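Long-range contacts in (R)-specific secondary-alkylsulfatase (Pseudomonas sp., PDB 4AXH), which hydrolyses (R)-secondary-alkyl sulfates with strict inversion of configuration, as a zinc-dependent homodimer, giving (S)-alcohols and sulfate: residues P293-I298 with A309-P314; V305-D310 with I352-W357. All coordinates share one frame; numbering follows the deposited sequence.

How the contacts relate
Starting from the N terminus, the chain enters strand 296-300 through 293-298, turns back as strand 305-307 and runs into 309-314; contact 1 closes this short hairpin excursion. Contact 2 begins before that closure is complete, with 305-310, and ends at 352-357 after a much longer excursion that carries the sulfate-binding residues N318 to R323 and R328, then helix 330-344. The two therefore interleave rather than nest, sharing A309 and D310. In the sheet, strand 305-307 lies between its antiparallel neighbour 296-300 and its parallel neighbour 350-352. Together the contacts hold the turn that carries D310 against strand 296-300 and against the segment 352-357, and tie the sheet to the pair of zinc ions.

Contact 1 of 2, residues P293-I298 with A309-P314; sequences PSDMNI and ADNAPP. With ZN (zinc ion), chain D; ZN (zinc ion), chain C.
The side-chain amide of N311 meets two other flat groups tip to tip, the amide of N297 and the carboxylate of D295, and neither is stacked on it. The N297 amide is turned 76° against it, almost perpendicular, while the D295 carboxylate is inclined more moderately. N311 ND2 donates to N297 OD1 at 2.7 Å; the donor stands above the N297 carbonyl plane, 36° out of it, and the acceptor is only slightly tilted from the N311 amide plane. The other end of the N297 amide, ND2, is hydrogen-bonded to Q285 OE1, which helps fix the rotation that presents OD1 to N311. Asparagine suits position 297, where one amide accepts through OD1 and donates through ND2 in a buried setting, and N311 brings the ND2 donor that this acceptor needs.

D295 CG is anti to the backbone N (chi1 -169°), which puts it on the side of N311. D295 OD1 receives a weak bond from the backbone N of M296 at 3.0 Å.

This is the zinc site of a metallo-beta-lactamase fold, where loops following the strands supply the metal ligands. D310, between A309 and N311, bridges the two metals through a single oxygen: D310 OD2 is 2.1 Å from the zinc ion also held by D183, H184 and H355, and 2.2 Å from the one held by H179, H181 and E291. A water also binds both. D295 also touches H179, so it belongs to the second shell.

Next to the bridge, A309 CB packs 3.6 Å from M296 O, a small methyl that lets the turn lie close to the strand. Beyond it, the backbone carbonyl of N311 accepts a hydrogen bond from W333 of helix 330-344.

Contact 2 of 2, residues V305-D310 with I352-W357; sequences VLNTAD and IQQHNW. With ZN (zinc ion), chain C; ZN (zinc ion), chain D.
A parallel bridge between N307 and I352 joins the neighbouring strands of a beta-alpha-beta unit of the metallo-beta-lactamase fold, whose crossover includes helix 330-344 and whose strand ends lead to zinc ligands. I352 N donates to L306 O at 2.7 Å, and T308 N to I352 O at 3.3 Å. Past the strands the pairing continues from Q354 N to A309 O, 3.1 Å.

N307 OD1 accepts from A309 N at 2.9 Å, an Asx turn that shapes the path to D310. N307 ND2 gives a straight bond (169°) to Q354 OE1 at 3.0 Å, approaching from above that carbonyl plane. T136 also bonds Q354 OE1, and D148 bonds Q354 NE2, so glutamine suits this buried junction. I352 CG1, between the backbone N and the carbonyl carbon (chi1 67°), comes against the N307 side chain, as does CD1.

H355 NE2 binds at 2.0 Å the zinc ion that D183 and H184 also hold, its ring 53° from the D310 carboxylate plane. The backbone bonds probably help bring D310 and H355 to this one ion, whose charge probably compensates the repulsion between lone pairs of D310 OD2 and H355 NE2.

Contact 1 of 2, residues P293-I298 with A309-P314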
# COMPACT_ATOMS: atom_id res chain seq x y z
N PRO A 293 13.84 0.40 1.76
CA PRO A 293 13.96 -0.12 0.37
C PRO A 293 15.36 -0.59 -0.01
O PRO A 293 15.50 -1.64 -0.66
CB PRO A 293 13.50 1.06 -0.49
CG PRO A 293 12.64 1.87 0.42
CD PRO A 293 13.35 1.79 1.74
N SER A 294 16.38 0.17 0.40
CA SER A 294 17.79 -0.16 0.19
C SER A 294 18.25 -0.49 1.59
O SER A 294 18.25 0.39 2.46
CB SER A 294 18.55 1.03 -0.39
OG SER A 294 19.81 0.60 -0.84
N ASP A 295 18.52 -1.77 1.85
CA ASP A 295 18.79 -2.29 3.20
C ASP A 295 19.66 -3.54 3.20
O ASP A 295 19.65 -4.31 2.25
CB ASP A 295 17.40 -2.62 3.82
CG ASP A 295 17.31 -2.95 5.28
OD1 ASP A 295 18.20 -2.52 6.05
OD2 ASP A 295 16.32 -3.59 5.67
N MET A 296 20.35 -3.78 4.32
CA MET A 296 21.21 -4.95 4.48
C MET A 296 21.65 -5.19 5.91
O MET A 296 21.65 -4.27 6.73
CB MET A 296 22.45 -4.88 3.55
CG MET A 296 23.48 -3.84 3.93
SD MET A 296 24.65 -3.64 2.60
CE MET A 296 25.82 -2.47 3.35
N ASN A 297 22.08 -6.43 6.19
CA ASN A 297 22.65 -6.82 7.49
C ASN A 297 24.16 -6.99 7.28
O ASN A 297 24.63 -7.15 6.16
CB ASN A 297 22.04 -8.14 7.99
CG ASN A 297 20.57 -8.09 8.29
OD1 ASN A 297 20.05 -7.12 8.84
ND2 ASN A 297 19.87 -9.18 7.99
N ILE A 298 24.92 -6.89 8.34
CA ILE A 298 26.37 -6.99 8.26
C ILE A 298 26.86 -8.01 9.28
O ILE A 298 26.68 -7.82 10.48
CB ILE A 298 27.06 -5.61 8.41
CG1 ILE A 298 26.49 -4.58 7.41
CG2 ILE A 298 28.61 -5.73 8.26
CD1 ILE A 298 25.59 -3.62 8.00
N ALA A 309 21.10 -4.01 11.37
CA ALA A 309 20.65 -2.65 11.06
C ALA A 309 19.39 -2.36 11.93
O ALA A 309 19.48 -2.50 13.16
CB ALA A 309 20.34 -2.53 9.56
N ASP A 310 18.24 -2.01 11.29
CA ASP A 310 16.92 -1.76 11.93
C ASP A 310 15.90 -2.87 11.59
O ASP A 310 14.68 -2.68 11.78
CB ASP A 310 16.32 -0.43 11.46
CG ASP A 310 17.15 0.79 11.70
OD1 ASP A 310 18.28 0.65 12.25
OD2 ASP A 310 16.68 1.90 11.34
N ASN A 311 16.42 -4.02 11.07
CA ASN A 311 15.61 -5.15 10.67
C ASN A 311 14.97 -5.94 11.79
O ASN A 311 13.96 -6.63 11.56
CB ASN A 311 16.40 -6.05 9.74
CG ASN A 311 16.82 -5.31 8.52
OD1 ASN A 311 16.00 -4.63 7.88
ND2 ASN A 311 18.10 -5.34 8.24
N ALA A 312 15.54 -5.88 13.00
CA ALA A 312 14.99 -6.62 14.12
C ALA A 312 15.30 -5.92 15.43
O ALA A 312 16.03 -6.47 16.26
CB ALA A 312 15.54 -8.05 14.12
N PRO A 313 14.74 -4.72 15.69
CA PRO A 313 15.05 -4.04 16.95
C PRO A 313 14.23 -4.54 18.15
O PRO A 313 13.24 -5.25 17.97
CB PRO A 313 14.75 -2.57 16.60
CG PRO A 313 13.66 -2.63 15.61
CD PRO A 313 13.82 -3.91 14.85
N PRO A 314 14.61 -4.17 19.39
CA PRO A 314 13.89 -4.64 20.59
C PRO A 314 12.58 -3.93 20.90
O PRO A 314 12.37 -3.45 22.04
CB PRO A 314 14.90 -4.47 21.73
CG PRO A 314 16.13 -3.95 21.13
CD PRO A 314 15.80 -3.40 19.78
ZN ZN D . 15.86 2.59 9.44
ZN ZN C . 17.25 3.79 12.18
O HOH W 1 15.90 4.30 10.64

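Contact 2 of 2, residues V305-D310 with I352-W357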
# COMPACT_ATOMS: atom_id res chain seq x y z
N VAL A 305 29.87 -11.81 15.47
CA VAL A 305 28.83 -10.83 15.82
C VAL A 305 27.99 -10.55 14.59
O VAL A 305 28.52 -10.53 13.47
CB VAL A 305 29.30 -9.52 16.54
CG1 VAL A 305 30.43 -9.74 17.53
CG2 VAL A 305 29.68 -8.43 15.57
N LEU A 306 26.67 -10.37 14.78
CA LEU A 306 25.75 -10.07 13.69
C LEU A 306 25.10 -8.71 13.90
O LEU A 306 24.61 -8.42 15.00
CB LEU A 306 24.71 -11.18 13.46
CG LEU A 306 23.60 -10.93 12.42
CD1 LEU A 306 24.14 -10.98 11.01
CD2 LEU A 306 22.49 -11.89 12.58
N ASN A 307 25.14 -7.86 12.86
CA ASN A 307 24.51 -6.55 12.91
C ASN A 307 23.33 -6.55 11.93
O ASN A 307 23.52 -6.70 10.72
CB ASN A 307 25.50 -5.41 12.69
CG ASN A 307 24.89 -4.06 12.94
OD1 ASN A 307 23.69 -3.85 12.74
ND2 ASN A 307 25.68 -3.10 13.37
N THR A 308 22.12 -6.38 12.47
CA THR A 308 20.85 -6.43 11.74
C THR A 308 20.26 -5.09 11.38
O THR A 308 19.05 -5.01 11.13
CB THR A 308 19.84 -7.22 12.56
OG1 THR A 308 19.54 -6.48 13.75
CG2 THR A 308 20.33 -8.60 12.91
N ALA A 309 21.10 -4.01 11.37
CA ALA A 309 20.65 -2.65 11.06
C ALA A 309 19.39 -2.36 11.93
O ALA A 309 19.48 -2.50 13.16
CB ALA A 309 20.34 -2.53 9.56
N ASP A 310 18.24 -2.01 11.29
CA ASP A 310 16.92 -1.76 11.93
C ASP A 310 15.90 -2.87 11.59
O ASP A 310 14.68 -2.68 11.78
CB ASP A 310 16.32 -0.43 11.46
CG ASP A 310 17.15 0.79 11.70
OD1 ASP A 310 18.28 0.65 12.25
OD2 ASP A 310 16.68 1.90 11.34
N ILE A 352 24.23 -7.27 17.37
CA ILE A 352 24.22 -5.81 17.56
C ILE A 352 23.26 -5.12 16.58
O ILE A 352 22.87 -5.71 15.57
CB ILE A 352 25.61 -5.13 17.67
CG1 ILE A 352 26.38 -5.21 16.34
CG2 ILE A 352 26.42 -5.69 18.88
CD1 ILE A 352 27.45 -4.22 16.20
N GLN A 353 22.82 -3.92 16.92
CA GLN A 353 21.87 -3.20 16.07
C GLN A 353 22.22 -1.73 15.94
O GLN A 353 23.13 -1.25 16.61
CB GLN A 353 20.46 -3.34 16.66
CG GLN A 353 19.88 -4.73 16.60
CD GLN A 353 19.19 -5.04 17.86
OE1 GLN A 353 19.52 -4.54 18.93
NE2 GLN A 353 18.21 -5.90 17.75
N GLN A 354 21.47 -1.02 15.08
CA GLN A 354 21.70 0.40 14.86
C GLN A 354 20.68 1.28 15.63
O GLN A 354 20.64 2.50 15.49
CB GLN A 354 21.83 0.72 13.36
CG GLN A 354 22.95 -0.08 12.67
CD GLN A 354 24.32 0.30 13.22
OE1 GLN A 354 24.88 -0.34 14.11
NE2 GLN A 354 24.88 1.36 12.70
N HIS A 355 19.91 0.63 16.47
CA HIS A 355 19.01 1.22 17.44
C HIS A 355 19.07 0.26 18.58
O HIS A 355 19.05 -0.95 18.34
CB HIS A 355 17.58 1.32 16.93
CG HIS A 355 17.38 2.40 15.93
ND1 HIS A 355 17.50 3.72 16.27
CD2 HIS A 355 17.11 2.30 14.61
CE1 HIS A 355 17.29 4.39 15.16
NE2 HIS A 355 17.05 3.57 14.13
N ASN A 356 19.18 0.77 19.82
CA ASN A 356 19.18 -0.01 21.06
C ASN A 356 20.37 -0.93 21.35
O ASN A 356 21.37 -0.90 20.64
CB ASN A 356 17.86 -0.75 21.27
CG ASN A 356 16.66 0.07 20.93
OD1 ASN A 356 16.04 -0.12 19.90
ND2 ASN A 356 16.29 0.99 21.81
N TRP A 357 20.25 -1.72 22.41
CA TRP A 357 21.25 -2.58 23.02
C TRP A 357 21.48 -3.92 22.31
O TRP A 357 20.57 -4.43 21.63
CB TRP A 357 20.91 -2.82 24.52
CG TRP A 357 19.49 -3.21 24.72
CD1 TRP A 357 18.96 -4.45 24.66
CD2 TRP A 357 18.39 -2.30 24.78
NE1 TRP A 357 17.59 -4.39 24.76
CE2 TRP A 357 17.21 -3.08 24.82
CE3 TRP A 357 18.28 -0.89 24.80
CZ2 TRP A 357 15.93 -2.50 24.92
CZ3 TRP A 357 17.01 -0.32 24.85
CH2 TRP A 357 15.86 -1.11 24.92
ZN ZN C . 17.25 3.79 12.18
ZN ZN D . 15.86 2.59 9.44
O HOH W 1 15.90 4.30 10.64